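Local atomic coordinates of glycoside Hydrolase (Bacteroides uniformis, PDB entry 5TA0), a protein that probably hydrolyses agarose-type galactan chains as an alpha/beta-barrel glycoside hydrolase, here in a variant bound to neoagarooctaose. Residues Gly177-Lys181 / Glu182-Glu186; Asp589-Arg592 / Gly593-Lys597. One frame throughout, in Å; residues are numbered along the deposited sequence.

Interaction 1: residues Gly177-Lys181 / Glu182-Glu186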
ATOM      1  N   GLY A 177      18.035  18.006  -3.843  1.00  6.87           N
ATOM      2  CA  GLY A 177      19.295  17.463  -3.302  1.00  6.91           C
ATOM      3  C   GLY A 177      19.908  18.376  -2.244  1.00  6.87           C
ATOM      4  O   GLY A 177      20.351  17.899  -1.199  1.00  7.39           O
ATOM      5  N   ARG A 178      19.922  19.680  -2.490  1.00  7.07           N
ATOM      6  CA  ARG A 178      20.483  20.621  -1.508  1.00  7.74           C
ATOM      7  C   ARG A 178      19.636  20.647  -0.250  1.00  8.02           C
ATOM      8  O   ARG A 178      20.150  20.685   0.854  1.00  8.14           O
ATOM      9  CB  ARG A 178      20.629  22.018  -2.076  1.00  8.02           C
ATOM     10  CG  ARG A 178      21.730  22.182  -3.108  1.00  8.93           C
ATOM     11  CD  ARG A 178      21.804  23.643  -3.514  1.00  9.43           C
ATOM     12  NE  ARG A 178      22.911  23.886  -4.417  1.00 10.82           N
ATOM     13  CZ  ARG A 178      24.183  23.960  -4.055  1.00 12.32           C
ATOM     14  NH1 ARG A 178      24.520  23.881  -2.788  1.00 13.67           N
ATOM     15  NH2 ARG A 178      25.117  24.112  -4.997  1.00 14.45           N
ATOM     16  N   TYR A 179      18.316  20.623  -0.403  1.00  7.66           N
ATOM     17  CA  TYR A 179      17.438  20.619   0.760  1.00  7.80           C
ATOM     18  C   TYR A 179      17.788  19.459   1.690  1.00  7.98           C
ATOM     19  O   TYR A 179      17.925  19.629   2.920  1.00  8.52           O
ATOM     20  CB  TYR A 179      15.960  20.492   0.310  1.00  7.59           C
ATOM     21  CG  TYR A 179      14.993  20.447   1.467  1.00  7.62           C
ATOM     22  CD1 TYR A 179      14.647  19.236   2.052  1.00  7.69           C
ATOM     23  CD2 TYR A 179      14.479  21.614   1.994  1.00  7.83           C
ATOM     24  CE1 TYR A 179      13.810  19.187   3.160  1.00  7.76           C
ATOM     25  CE2 TYR A 179      13.597  21.588   3.071  1.00  8.14           C
ATOM     26  CZ  TYR A 179      13.282  20.380   3.660  1.00  8.01           C
ATOM     27  OH  TYR A 179      12.439  20.323   4.738  1.00  9.18           O
ATOM     28  N   ILE A 180      17.880  18.272   1.130  1.00  8.31           N
ATOM     29  CA  ILE A 180      18.154  17.059   1.905  1.00  8.69           C
ATOM     30  C   ILE A 180      19.507  17.206   2.610  1.00  9.48           C
ATOM     31  O   ILE A 180      19.622  16.967   3.821  1.00 10.30           O
ATOM     32  CB  ILE A 180      18.104  15.788   1.030  1.00  8.80           C
ATOM     33  CG1 ILE A 180      16.697  15.547   0.466  1.00  9.05           C
ATOM     34  CG2 ILE A 180      18.579  14.559   1.797  1.00  9.23           C
ATOM     35  CD1 ILE A 180      16.699  14.699  -0.783  1.00  9.40           C
ATOM     36  N   LYS A 181      20.517  17.660   1.869  1.00 10.24           N
ATOM     37  CA  LYS A 181      21.871  17.792   2.421  1.00 11.14           C
ATOM     38  C   LYS A 181      21.945  18.825   3.536  1.00 11.37           C
ATOM     39  O   LYS A 181      22.660  18.621   4.527  1.00 12.73           O
ATOM     40  CB  LYS A 181      22.796  18.183   1.286  1.00 12.65           C
ATOM     41  CG  LYS A 181      24.253  18.370   1.711  1.00 14.40           C
ATOM     42  CD  LYS A 181      25.115  18.642   0.482  1.00 17.58           C
ATOM     43  CE  LYS A 181      26.587  18.926   0.833  1.00 19.86           C
ATOM     44  NZ  LYS A 181      26.800  20.240   1.495  1.00 22.24           N
ATOM     45  N   GLU A 182      21.235  19.941   3.381  1.00 10.45           N
ATOM     46  CA  GLU A 182      21.322  21.082   4.308  1.00 10.90           C
ATOM     47  C   GLU A 182      20.473  20.891   5.557  1.00 10.84           C
ATOM     48  O   GLU A 182      20.896  21.234   6.670  1.00 11.94           O
ATOM     49  CB  GLU A 182      20.908  22.395   3.619  1.00 12.12           C
ATOM     50  CG  GLU A 182      21.767  22.844   2.431  1.00 13.09           C
ATOM     51  CD  GLU A 182      23.125  23.388   2.778  1.00 14.48           C
ATOM     52  OE1 GLU A 182      23.524  23.400   3.961  1.00 15.50           O
ATOM     53  OE2 GLU A 182      23.791  23.821   1.808  1.00 16.61           O
ATOM     54  N   TYR A 183      19.276  20.346   5.419  1.00  9.90           N
ATOM     55  CA  TYR A 183      18.373  20.251   6.556  1.00  9.24           C
ATOM     56  C   TYR A 183      18.669  19.051   7.475  1.00  9.27           C
ATOM     57  O   TYR A 183      18.696  19.209   8.698  1.00  9.79           O
ATOM     58  CB  TYR A 183      16.908  20.183   6.068  1.00  8.88           C
ATOM     59  CG  TYR A 183      15.967  19.896   7.219  1.00  8.86           C
ATOM     60  CD1 TYR A 183      15.881  20.769   8.298  1.00  8.99           C
ATOM     61  CD2 TYR A 183      15.239  18.704   7.283  1.00  8.98           C
ATOM     62  CE1 TYR A 183      15.082  20.489   9.385  1.00  9.33           C
ATOM     63  CE2 TYR A 183      14.423  18.416   8.373  1.00  9.07           C
ATOM     64  CZ  TYR A 183      14.351  19.320   9.429  1.00  9.26           C
ATOM     65  OH  TYR A 183      13.601  19.057  10.555  1.00 10.64           O
ATOM     66  N   PHE A 184      18.867  17.861   6.932  1.00  8.73           N
ATOM     67  CA  PHE A 184      18.927  16.628   7.760  1.00  9.03           C
ATOM     68  C   PHE A 184      20.309  16.423   8.373  1.00 10.07           C
ATOM     69  O   PHE A 184      21.325  16.790   7.786  1.00 11.40           O
ATOM     70  CB  PHE A 184      18.524  15.403   6.942  1.00  8.76           C
ATOM     71  CG  PHE A 184      17.081  15.431   6.467  1.00  8.49           C
ATOM     72  CD1 PHE A 184      16.035  15.086   7.320  1.00  8.37           C
ATOM     73  CD2 PHE A 184      16.780  15.855   5.176  1.00  8.13           C
ATOM     74  CE1 PHE A 184      14.721  15.124   6.867  1.00  8.38           C
ATOM     75  CE2 PHE A 184      15.478  15.924   4.733  1.00  8.18           C
ATOM     76  CZ  PHE A 184      14.451  15.535   5.575  1.00  8.16           C
ATOM     77  N   GLY A 185      20.319  15.797   9.537  1.00 10.93           N
ATOM     78  CA  GLY A 185      21.557  15.367  10.197  1.00 11.84           C
ATOM     79  C   GLY A 185      21.543  13.886  10.445  1.00 13.06           C
ATOM     80  O   GLY A 185      21.121  13.113   9.598  1.00 13.56           O
ATOM     81  N   GLU A 186      21.988  13.489  11.645  1.00 14.82           N
ATOM     82  CA  GLU A 186      22.155  12.093  12.023  1.00 16.91           C
ATOM     83  C   GLU A 186      21.396  11.744  13.309  1.00 16.68           C
ATOM     84  O   GLU A 186      21.663  10.705  13.929  1.00 18.69           O
ATOM     85  CB  GLU A 186      23.657  11.781  12.200  1.00 19.30           C
ATOM     86  CG  GLU A 186      24.498  11.946  10.941  1.00 22.49           C
ATOM     87  CD  GLU A 186      24.817  13.389  10.592  1.00 25.53           C
ATOM     88  OE1 GLU A 186      25.112  14.213  11.491  1.00 28.99           O
ATOM     89  OE2 GLU A 186      24.761  13.713   9.382  1.00 29.83           O
TER
HETATM   90  O   HOH W   1      22.566  25.022  -0.420  1.00 15.85           O
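Glu182 returns to Arg178 one helical turn back, and its N-H gives Arg178 O a 2.8 Å bond almost in line with the carbonyl. With CG beside its own backbone N (chi1 -62°), Glu182 CG lies 3.1 Å from Arg178 O; the bend at chi2 (-73°) then turns the carboxylate. That group stays short of direct contact with the guanidinium: a water bridges them, giving a 2.8 Å hydrogen bond to Glu182 OE2 and accepting from Arg178 NH1, while Arg178 NE pairs with Glu174. Tyr183 comes next, its N bonding Tyr179 O at 2.9 Å. The two tyrosines run side by side in the same direction, and Tyr183 CB lies over one face of the Tyr179 ring. Phe184 then leaves the helix. Its N makes only a weak bond to Ile180 O, which Lys194 NZ also holds, and its ring edge sits beside that carbonyl, Phe184 CD2 3.3 Å from Ile180 O. Ile180 CG2 touches Phe184 CD2, and Tyr179 CE1 meets Phe184 CE2 at 4.0 Å. Tyr183 CD2 stands over the centre of the Phe184 ring, 3.5 Å above its plane. An alanine at Phe184 would remove the ring and is likely to open a gap beside Ile180 and Tyr179, with Tyr183 losing the face it rests on. This is the C-terminal end of helix 170-183: Tyr179 and Tyr183 pack on helix 86-94, Glu182 on helix 107-123, and Ile180 on helix 219-236.

Interaction 2: residues Asp589-Arg592 / Gly593-Lys597; sequences DNFR and GDVQK. With EDO (1,2-ethanediol), chain P.
The Phe591 ring meets the following residues mainly at its rim: Asp594 O lies in the ring plane, 3.4 Å from Phe591 CE2, and Val595 CA is also near that plane, beyond CZ. Gly593 O approaches obliquely, 3.9 Å from Phe591 CE2. From outside the loop, Phe602 makes an edge-to-face pair with the ring, and Ile606 and Ser298 touch it too. The second flat group is the Asp594 carboxylate, whose OD2 is met from above its plane by Gln596 N at 2.8 Å, forming an Asx turn over the same residues that the ring edge touches. Phe591 reaches its partners because chi1 of 51° sets CG between the backbone N and the carbonyl carbon, swinging the ring forward along the chain, and Phe591 CZ ends 4.3 Å from Val595 CG1. At Gly593 the bend is one that a side chain would resist, since a CB would be jammed against Arg592 O; its N is bonded to Asp433 OD1. Arg592 turns the other way, its guanidinium forming salt bridges with Glu607 and Glu359. A water donates to Asp594 O at 2.7 Å and accepts from Gln596 NE2. A 1,2-ethanediol, probably from the crystallisation liquor, gives its O1 to Val595 O at 2.6 Å and is also bonded to His570. No direct hydrogen bond joins 589-592 to 593-597; direct contact across the bend is therefore mostly the ring edge against Asp594 O and Val595, with the water adding a weak link to Arg592 O. Asp594 O takes the water's hydrogen bond and also faces the ring edge, whose slightly positive C-H groups probably favour the approach.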
ATOM      1  N   ASP A 589     -15.459 -20.641 -10.102  1.00 28.64           N
ATOM      2  CA  ASP A 589     -16.483 -19.602 -10.281  1.00 30.69           C
ATOM      3  C   ASP A 589     -16.260 -18.389  -9.374  1.00 28.23           C
ATOM      4  O   ASP A 589     -16.593 -17.259  -9.769  1.00 30.27           O
ATOM      5  CB  ASP A 589     -17.894 -20.161 -10.019  1.00 34.01           C
ATOM      6  CG  ASP A 589     -18.459 -20.910 -11.211  1.00 37.43           C
ATOM      7  OD1 ASP A 589     -18.399 -20.380 -12.343  1.00 38.66           O
ATOM      8  OD2 ASP A 589     -18.981 -22.026 -11.011  1.00 42.76           O
ATOM      9  N   ASN A 590     -15.723 -18.622  -8.173  1.00 24.96           N
ATOM     10  CA  ASN A 590     -15.470 -17.537  -7.219  1.00 21.41           C
ATOM     11  C   ASN A 590     -14.009 -17.102  -7.261  1.00 19.14           C
ATOM     12  O   ASN A 590     -13.109 -17.938  -7.332  1.00 19.03           O
ATOM     13  CB  ASN A 590     -15.859 -17.932  -5.788  1.00 22.63           C
ATOM     14  CG  ASN A 590     -15.987 -16.734  -4.846  1.00 24.19           C
ATOM     15  OD1 ASN A 590     -16.082 -15.583  -5.279  1.00 23.36           O
ATOM     16  ND2 ASN A 590     -15.999 -17.003  -3.546  1.00 25.05           N
ATOM     17  N   PHE A 591     -13.802 -15.787  -7.232  1.00 16.18           N
ATOM     18  CA  PHE A 591     -12.473 -15.181  -7.161  1.00 15.51           C
ATOM     19  C   PHE A 591     -12.442 -14.185  -6.014  1.00 14.77           C
ATOM     20  O   PHE A 591     -13.452 -13.907  -5.376  1.00 14.64           O
ATOM     21  CB  PHE A 591     -12.070 -14.545  -8.510  1.00 15.95           C
ATOM     22  CG  PHE A 591     -13.098 -13.611  -9.075  1.00 16.30           C
ATOM     23  CD1 PHE A 591     -13.972 -14.048 -10.060  1.00 17.03           C
ATOM     24  CD2 PHE A 591     -13.216 -12.303  -8.621  1.00 16.57           C
ATOM     25  CE1 PHE A 591     -14.938 -13.199 -10.587  1.00 16.96           C
ATOM     26  CE2 PHE A 591     -14.180 -11.450  -9.134  1.00 17.04           C
ATOM     27  CZ  PHE A 591     -15.044 -11.893 -10.125  1.00 17.31           C
ATOM     28  N   ARG A 592     -11.255 -13.669  -5.732  1.00 13.27           N
ATOM     29  CA  ARG A 592     -11.059 -12.780  -4.606  1.00 12.92           C
ATOM     30  C   ARG A 592     -11.793 -11.449  -4.789  1.00 12.80           C
ATOM     31  O   ARG A 592     -11.478 -10.669  -5.695  1.00 12.73           O
ATOM     32  CB  ARG A 592      -9.553 -12.566  -4.457  1.00 13.41           C
ATOM     33  CG  ARG A 592      -9.152 -11.815  -3.228  1.00 13.74           C
ATOM     34  CD  ARG A 592      -7.759 -11.290  -3.353  1.00 13.43           C
ATOM     35  NE  ARG A 592      -6.691 -12.292  -3.419  1.00 13.08           N
ATOM     36  CZ  ARG A 592      -5.660 -12.386  -2.576  1.00 12.46           C
ATOM     37  NH1 ARG A 592      -5.569 -11.601  -1.514  1.00 12.32           N
ATOM     38  NH2 ARG A 592      -4.689 -13.269  -2.789  1.00 12.95           N
ATOM     39  N   GLY A 593     -12.770 -11.186  -3.925  1.00 12.11           N
ATOM     40  CA  GLY A 593     -13.510  -9.946  -3.939  1.00 12.66           C
ATOM     41  C   GLY A 593     -14.669  -9.863  -4.915  1.00 13.27           C
ATOM     42  O   GLY A 593     -15.190 -10.891  -5.378  1.00 13.86           O
ATOM     43  N   ASP A 594     -15.059  -8.630  -5.208  1.00 13.27           N
ATOM     44  CA  ASP A 594     -16.368  -8.351  -5.787  1.00 13.00           C
ATOM     45  C   ASP A 594     -16.388  -8.450  -7.304  1.00 13.21           C
ATOM     46  O   ASP A 594     -15.350  -8.421  -7.970  1.00 13.28           O
ATOM     47  CB  ASP A 594     -16.905  -6.999  -5.290  1.00 13.44           C
ATOM     48  CG  ASP A 594     -16.293  -5.817  -5.987  1.00 13.92           C
ATOM     49  OD1 ASP A 594     -15.156  -5.428  -5.629  1.00 13.58           O
ATOM     50  OD2 ASP A 594     -16.924  -5.242  -6.897  1.00 12.93           O
ATOM     51  N   VAL A 595     -17.588  -8.570  -7.873  1.00 13.17           N
ATOM     52  CA  VAL A 595     -17.716  -8.767  -9.328  1.00 13.75           C
ATOM     53  C   VAL A 595     -17.533  -7.487 -10.159  1.00 12.69           C
ATOM     54  O   VAL A 595     -17.592  -7.529 -11.384  1.00 13.65           O
ATOM     55  CB  VAL A 595     -19.042  -9.466  -9.738  1.00 15.19           C
ATOM     56  CG1 VAL A 595     -19.126 -10.845  -9.101  1.00 16.03           C
ATOM     57  CG2 VAL A 595     -20.257  -8.602  -9.405  1.00 16.07           C
ATOM     58  N   GLN A 596     -17.287  -6.361  -9.487  1.00 11.86           N
ATOM     59  CA  GLN A 596     -16.897  -5.118 -10.135  1.00 11.55           C
ATOM     60  C   GLN A 596     -18.063  -4.515 -10.941  1.00 12.02           C
ATOM     61  O   GLN A 596     -17.834  -3.880 -11.972  1.00 12.40           O
ATOM     62  CB  GLN A 596     -15.632  -5.291 -10.992  1.00 11.46           C
ATOM     63  CG  GLN A 596     -14.483  -5.868 -10.190  1.00 10.92           C
ATOM     64  CD  GLN A 596     -13.155  -5.842 -10.914  1.00 10.15           C
ATOM     65  OE1 GLN A 596     -12.992  -5.180 -11.937  1.00  9.89           O
ATOM     66  NE2 GLN A 596     -12.167  -6.563 -10.354  1.00 10.29           N
ATOM     67  N   LYS A 597     -19.288  -4.702 -10.431  1.00 13.70           N
ATOM     68  CA  LYS A 597     -20.514  -4.274 -11.155  1.00 15.18           C
ATOM     69  C   LYS A 597     -20.489  -2.796 -11.584  1.00 14.64           C
ATOM     70  O   LYS A 597     -20.795  -2.465 -12.732  1.00 15.57           O
ATOM     71  CB  LYS A 597     -21.748  -4.516 -10.276  1.00 16.66           C
ATOM     72  CG  LYS A 597     -23.094  -4.182 -10.901  1.00 18.63           C
ATOM     73  CD  LYS A 597     -24.209  -4.419  -9.887  1.00 19.73           C
TER
HETATM   74  C1  EDO P 713     -17.798  -9.663 -13.534  1.00 27.07           C
HETATM   75  O1  EDO P 713     -18.801  -8.651 -13.360  1.00 29.41           O
HETATM   76  C2  EDO P 713     -17.833 -10.096 -14.988  1.00 26.69           C
HETATM   77  O2  EDO P 713     -17.606  -8.967 -15.843  1.00 23.26           O
HETATM   78  O   HOH W   2     -12.670  -8.142  -7.781  1.00 11.76           O

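Overall arrangement
Interaction 1 comes first along the chain and interaction 2 roughly 400 residues later, on opposite sides of the chain's centre: their centres are 48 Å apart and their nearest atoms about 34 Å, so they do not touch. The earlier one ends helix 170-183, which follows strand 134-140 and precedes strand 197-199 of the parallel barrel sheet; the side chain of Tyr179 is about 11 Å from a bound galactose. Interaction 2 belongs to the C-terminal beta-rich part, between strands 583-585 and 602-609. One contact thus packs within the barrel's helical layer; the other lies in a C-terminal loop whose residues also touch the barrel, at helix 298-315 and Glu359, and, through Asp433, the beta region between them.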